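PDB 5K87: 2-methyl-aconitate isomerase from Shewanella oneidensis, which catalyses the cis-trans isomerization of 2-methyl-aconitate by base-catalysed proton abstraction during propionate breakdown through the 2-methylcitrate cycle. Local coordinates for residues P175-A187 / W375-R387. The protein carries 1 engineered substitution. Numbering follows the deposited sequence.
Sequences PAAEVQIEFMNPA and WTVIKAIMSRSAR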
loop_
_atom_site.group_PDB
_atom_site.type_symbol
_atom_site.label_atom_id
_atom_site.label_comp_id
_atom_site.label_asym_id
_atom_site.label_seq_id
_atom_site.Cartn_x
_atom_site.Cartn_y
_atom_site.Cartn_z
ATOM N N PRO A 175 -14.110 -0.054 13.711
ATOM C CA PRO A 175 -15.520 0.302 13.511
ATOM C C PRO A 175 -15.680 1.770 13.114
ATOM O O PRO A 175 -14.801 2.589 13.371
ATOM C CB PRO A 175 -16.136 0.051 14.891
ATOM C CG PRO A 175 -15.008 0.260 15.841
ATOM C CD PRO A 175 -13.783 -0.261 15.133
ATOM N N ALA A 176 -16.803 2.088 12.486
ATOM C CA ALA A 176 -17.128 3.456 12.100
ATOM C C ALA A 176 -18.649 3.570 11.993
ATOM O O ALA A 176 -19.359 2.608 12.280
ATOM C CB ALA A 176 -16.457 3.815 10.778
ATOM N N ALA A 177 -19.158 4.727 11.590
ATOM C CA ALA A 177 -20.601 4.879 11.433
ATOM C C ALA A 177 -21.112 4.066 10.247
ATOM O O ALA A 177 -20.501 4.056 9.175
ATOM C CB ALA A 177 -20.970 6.335 11.262
ATOM N N GLU A 178 -22.243 3.397 10.424
ATOM C CA GLU A 178 -22.876 2.674 9.324
ATOM C C GLU A 178 -23.411 3.629 8.264
ATOM O O GLU A 178 -24.127 4.583 8.578
ATOM C CB GLU A 178 -24.032 1.829 9.852
ATOM C CG GLU A 178 -24.687 0.959 8.788
ATOM C CD GLU A 178 -25.842 0.116 9.312
ATOM O OE1 GLU A 178 -26.179 0.220 10.516
ATOM O OE2 GLU A 178 -26.416 -0.654 8.513
ATOM N N VAL A 179 -23.091 3.348 7.000
ATOM C CA VAL A 179 -23.651 4.083 5.881
ATOM C C VAL A 179 -24.356 3.093 4.967
ATOM O O VAL A 179 -23.714 2.280 4.288
ATOM C CB VAL A 179 -22.559 4.833 5.095
ATOM C CG1 VAL A 179 -23.182 5.576 3.923
ATOM C CG2 VAL A 179 -21.821 5.791 6.019
ATOM N N GLN A 180 -25.682 3.139 4.963
ATOM C CA GLN A 180 -26.456 2.268 4.098
ATOM C C GLN A 180 -26.464 2.808 2.671
ATOM O O GLN A 180 -26.685 4.004 2.439
ATOM C CB GLN A 180 -27.866 2.102 4.671
ATOM C CG GLN A 180 -27.829 1.521 6.081
ATOM C CD GLN A 180 -29.191 1.357 6.711
ATOM O OE1 GLN A 180 -30.176 1.932 6.249
ATOM N NE2 GLN A 180 -29.252 0.569 7.782
ATOM N N ILE A 181 -26.212 1.906 1.723
ATOM C CA ILE A 181 -26.140 2.246 0.307
ATOM C C ILE A 181 -27.223 1.512 -0.470
ATOM O O ILE A 181 -27.557 0.378 -0.136
ATOM C CB ILE A 181 -24.777 1.835 -0.284
ATOM C CG1 ILE A 181 -23.640 2.382 0.573
ATOM C CG2 ILE A 181 -24.645 2.316 -1.722
ATOM C CD1 ILE A 181 -23.613 3.874 0.638
ATOM N N GLU A 182 -27.775 2.154 -1.497
ATOM C CA GLU A 182 -28.792 1.510 -2.327
ATOM C C GLU A 182 -28.516 1.753 -3.798
ATOM O O GLU A 182 -28.555 2.899 -4.267
ATOM C CB GLU A 182 -30.175 2.067 -2.011
ATOM C CG GLU A 182 -30.531 2.004 -0.544
ATOM C CD GLU A 182 -31.889 2.580 -0.254
ATOM O OE1 GLU A 182 -32.232 2.705 0.939
ATOM O OE2 GLU A 182 -32.615 2.897 -1.220
ATOM N N PHE A 183 -28.287 0.665 -4.526
ATOM C CA PHE A 183 -28.012 0.719 -5.947
ATOM C C PHE A 183 -29.340 0.535 -6.659
ATOM O O PHE A 183 -29.877 -0.583 -6.715
ATOM C CB PHE A 183 -27.045 -0.400 -6.332
ATOM C CG PHE A 183 -25.682 -0.278 -5.688
ATOM C CD1 PHE A 183 -25.488 -0.617 -4.353
ATOM C CD2 PHE A 183 -24.589 0.149 -6.427
ATOM C CE1 PHE A 183 -24.221 -0.517 -3.770
ATOM C CE2 PHE A 183 -23.327 0.257 -5.849
ATOM C CZ PHE A 183 -23.142 -0.077 -4.524
ATOM N N MET A 184 -29.890 1.624 -7.187
ATOM C CA MET A 184 -31.205 1.575 -7.822
ATOM C C MET A 184 -31.126 0.977 -9.220
ATOM O O MET A 184 -30.190 1.254 -9.974
ATOM C CB MET A 184 -31.797 2.979 -7.912
ATOM C CG MET A 184 -31.889 3.706 -6.584
ATOM S SD MET A 184 -32.805 2.823 -5.305
ATOM C CE MET A 184 -34.428 2.717 -6.053
ATOM N N ASN A 185 -32.120 0.153 -9.558
ATOM C CA ASN A 185 -32.261 -0.400 -10.910
ATOM C C ASN A 185 -30.923 -0.869 -11.496
ATOM O O ASN A 185 -30.493 -0.381 -12.542
ATOM C CB ASN A 185 -32.919 0.646 -11.821
ATOM C CG ASN A 185 -33.211 0.121 -13.216
ATOM O OD1 ASN A 185 -33.565 -1.045 -13.395
ATOM N ND2 ASN A 185 -33.051 0.984 -14.217
ATOM N N PRO A 186 -30.240 -1.796 -10.802
ATOM C CA PRO A 186 -28.852 -2.096 -11.171
ATOM C C PRO A 186 -28.658 -2.826 -12.505
ATOM O O PRO A 186 -27.559 -2.748 -13.051
ATOM C CB PRO A 186 -28.362 -2.964 -10.004
ATOM C CG PRO A 186 -29.602 -3.584 -9.459
ATOM C CD PRO A 186 -30.656 -2.534 -9.597
ATOM N N ALA A 187 -29.665 -3.523 -13.023
ATOM C CA ALA A 187 -29.496 -4.195 -14.316
ATOM C C ALA A 187 -29.148 -3.198 -15.419
ATOM O O ALA A 187 -29.769 -2.143 -15.522
ATOM C CB ALA A 187 -30.748 -4.967 -14.687
ATOM N N TRP A 375 -38.174 -10.903 -14.926
ATOM C CA TRP A 375 -37.597 -10.343 -13.714
ATOM C C TRP A 375 -37.171 -8.898 -13.868
ATOM O O TRP A 375 -36.560 -8.517 -14.867
ATOM C CB TRP A 375 -36.388 -11.155 -13.277
ATOM C CG TRP A 375 -36.749 -12.452 -12.698
ATOM C CD1 TRP A 375 -36.473 -13.681 -13.212
ATOM C CD2 TRP A 375 -37.470 -12.673 -11.484
ATOM N NE1 TRP A 375 -36.971 -14.656 -12.389
ATOM C CE2 TRP A 375 -37.592 -14.066 -11.323
ATOM C CE3 TRP A 375 -38.029 -11.829 -10.519
ATOM C CZ2 TRP A 375 -38.241 -14.635 -10.235
ATOM C CZ3 TRP A 375 -38.674 -12.393 -9.439
ATOM C CH2 TRP A 375 -38.779 -13.787 -9.306
ATOM N N THR A 376 -37.499 -8.103 -12.860
ATOM C CA THR A 376 -36.930 -6.777 -12.713
ATOM C C THR A 376 -36.317 -6.705 -11.323
ATOM O O THR A 376 -36.839 -7.290 -10.367
ATOM C CB THR A 376 -37.992 -5.685 -12.835
ATOM O OG1 THR A 376 -38.909 -5.797 -11.744
ATOM C CG2 THR A 376 -38.748 -5.814 -14.150
ATOM N N VAL A 377 -35.195 -6.005 -11.208
ATOM C CA VAL A 377 -34.589 -5.781 -9.905
ATOM C C VAL A 377 -34.647 -4.304 -9.565
ATOM O O VAL A 377 -34.020 -3.468 -10.216
ATOM C CB VAL A 377 -33.151 -6.311 -9.825
ATOM C CG1 VAL A 377 -32.551 -5.989 -8.465
ATOM C CG2 VAL A 377 -33.141 -7.812 -10.063
ATOM N N ILE A 378 -35.431 -3.988 -8.551
ATOM C CA ILE A 378 -35.706 -2.612 -8.185
ATOM C C ILE A 378 -34.478 -1.927 -7.584
ATOM O O ILE A 378 -34.183 -0.770 -7.896
ATOM C CB ILE A 378 -36.881 -2.561 -7.194
ATOM C CG1 ILE A 378 -38.157 -3.071 -7.873
ATOM C CG2 ILE A 378 -37.078 -1.153 -6.658
ATOM C CD1 ILE A 378 -39.351 -3.163 -6.954
ATOM N N LYS A 379 -33.778 -2.649 -6.720
ATOM C CA LYS A 379 -32.611 -2.101 -6.046
ATOM C C LYS A 379 -31.830 -3.218 -5.388
ATOM O O LYS A 379 -32.361 -4.308 -5.128
ATOM C CB LYS A 379 -33.017 -1.068 -4.991
ATOM C CG LYS A 379 -33.805 -1.655 -3.837
ATOM C CD LYS A 379 -33.930 -0.675 -2.672
ATOM C CE LYS A 379 -34.882 0.463 -2.988
ATOM N NZ LYS A 379 -35.094 1.350 -1.802
ATOM N N ALA A 380 -30.556 -2.940 -5.141
ATOM C CA ALA A 380 -29.716 -3.786 -4.310
ATOM C C ALA A 380 -29.166 -2.930 -3.182
ATOM O O ALA A 380 -28.805 -1.768 -3.393
ATOM C CB ALA A 380 -28.593 -4.386 -5.117
ATOM N N ILE A 381 -29.113 -3.489 -1.982
ATOM C CA ILE A 381 -28.718 -2.711 -0.814
ATOM C C ILE A 381 -27.640 -3.411 -0.010
ATOM O O ILE A 381 -27.561 -4.644 0.023
ATOM C CB ILE A 381 -29.922 -2.425 0.105
ATOM C CG1 ILE A 381 -30.399 -3.701 0.787
ATOM C CG2 ILE A 381 -31.066 -1.792 -0.679
ATOM C CD1 ILE A 381 -31.420 -3.460 1.872
ATOM N N MET A 382 -26.775 -2.614 0.613
ATOM C CA MET A 382 -25.793 -3.139 1.544
ATOM C C MET A 382 -25.365 -1.996 2.452
ATOM O O MET A 382 -25.643 -0.834 2.171
ATOM C CB MET A 382 -24.588 -3.712 0.794
ATOM C CG MET A 382 -23.774 -2.654 0.075
ATOM S SD MET A 382 -22.408 -3.279 -0.925
ATOM C CE MET A 382 -23.317 -3.967 -2.299
ATOM N N SER A 383 -24.692 -2.332 3.538
ATOM C CA SER A 383 -24.130 -1.322 4.419
ATOM C C SER A 383 -22.621 -1.300 4.308
ATOM O O SER A 383 -21.973 -2.348 4.223
ATOM C CB SER A 383 -24.541 -1.587 5.857
ATOM O OG SER A 383 -25.931 -1.354 6.007
ATOM N N ARG A 384 -22.072 -0.092 4.308
ATOM C CA ARG A 384 -20.633 0.109 4.324
ATOM C C ARG A 384 -20.338 1.149 5.413
ATOM O O ARG A 384 -21.148 1.333 6.328
ATOM C CB ARG A 384 -20.154 0.536 2.926
ATOM C CG ARG A 384 -20.468 -0.470 1.798
ATOM C CD ARG A 384 -19.419 -1.579 1.645
ATOM N NE ARG A 384 -19.555 -2.659 2.617
ATOM C CZ ARG A 384 -18.723 -3.691 2.691
ATOM N NH1 ARG A 384 -18.923 -4.651 3.578
ATOM N NH2 ARG A 384 -17.670 -3.756 1.884
ATOM N N SER A 385 -19.172 1.781 5.345
ATOM C CA SER A 385 -18.790 2.869 6.244
ATOM C C SER A 385 -17.693 3.620 5.515
ATOM O O SER A 385 -17.182 3.134 4.494
ATOM C CB SER A 385 -18.282 2.339 7.583
ATOM O OG SER A 385 -17.039 1.654 7.448
ATOM N N ALA A 386 -17.330 4.798 6.020
ATOM C CA ALA A 386 -16.287 5.599 5.394
ATOM C C ALA A 386 -15.653 6.529 6.390
ATOM O O ALA A 386 -16.272 6.909 7.383
ATOM C CB ALA A 386 -16.868 6.414 4.259
ATOM N N ARG A 387 -14.422 6.935 6.115
ATOM C CA ARG A 387 -13.791 7.971 6.916
ATOM C C ARG A 387 -12.670 8.645 6.154
ATOM O O ARG A 387 -11.998 8.029 5.313
ATOM C CB ARG A 387 -13.294 7.429 8.261
ATOM C CG ARG A 387 -12.362 6.252 8.151
ATOM C CD ARG A 387 -11.869 5.741 9.514
ATOM N NE ARG A 387 -10.897 6.655 10.093
ATOM C CZ ARG A 387 -9.573 6.485 10.135
ATOM N NH1 ARG A 387 -8.856 7.443 10.670
ATOM N NH2 ARG A 387 -8.968 5.396 9.679
HETATM O O HOH W 1 -18.861 5.941 8.220
HETATM O O HOH W 2 -32.524 -3.521 -12.404
#
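Backbone pairing joins V179-M184 to K379-R384 as antiparallel strands. V179 and R384, I181 and M382, and F183 and A380 form the hydrogen-bonded pairs; the bond from I181 N to M382 O measures 2.8 Å. Past the last pair, N185 N still reaches I378 O at 2.8 Å, and a water links N185 OD1, A187 N and V377 O.

The face of Q180, E182, M184, K379, I381 and S383 is mixed, with polar ends on packed aliphatic stems. E182 and K379, diagonal neighbours, run side by side, and K379 NZ meets E182 OE2 from above the carboxylate plane in a 3.0 Å salt bridge; E182 OE1 bonds H153 on strand 148-157. I381 CG2 packs on E182 CG. M184 bends at chi2 and chi3, so that its sulfur and methyl pack along the aliphatic part of K379, CE to CE 3.8 Å. Nearby, S383 OG donates to the anti lone pair of E178 OE2 at 2.6 Å.

The other face is mainly apolar, apart from R384. M382 CE lies 3.9 Å from F183 CE1, small A380 sits beside F183, and V328 of helix 324-334 packs on both F183 and M382; V179 packs on A114 of helix 113-122. The P186 ring crosses V377 at about a right angle, CG 3.9 Å from V377 CG1.

R384 turns its NE back to S383 O at 2.9 Å, while NH2 holds substrate-binding N111. The pairing thus has one mixed, partly exposed face and one largely apolar face against two helices, whose single arginine probably helps position N111.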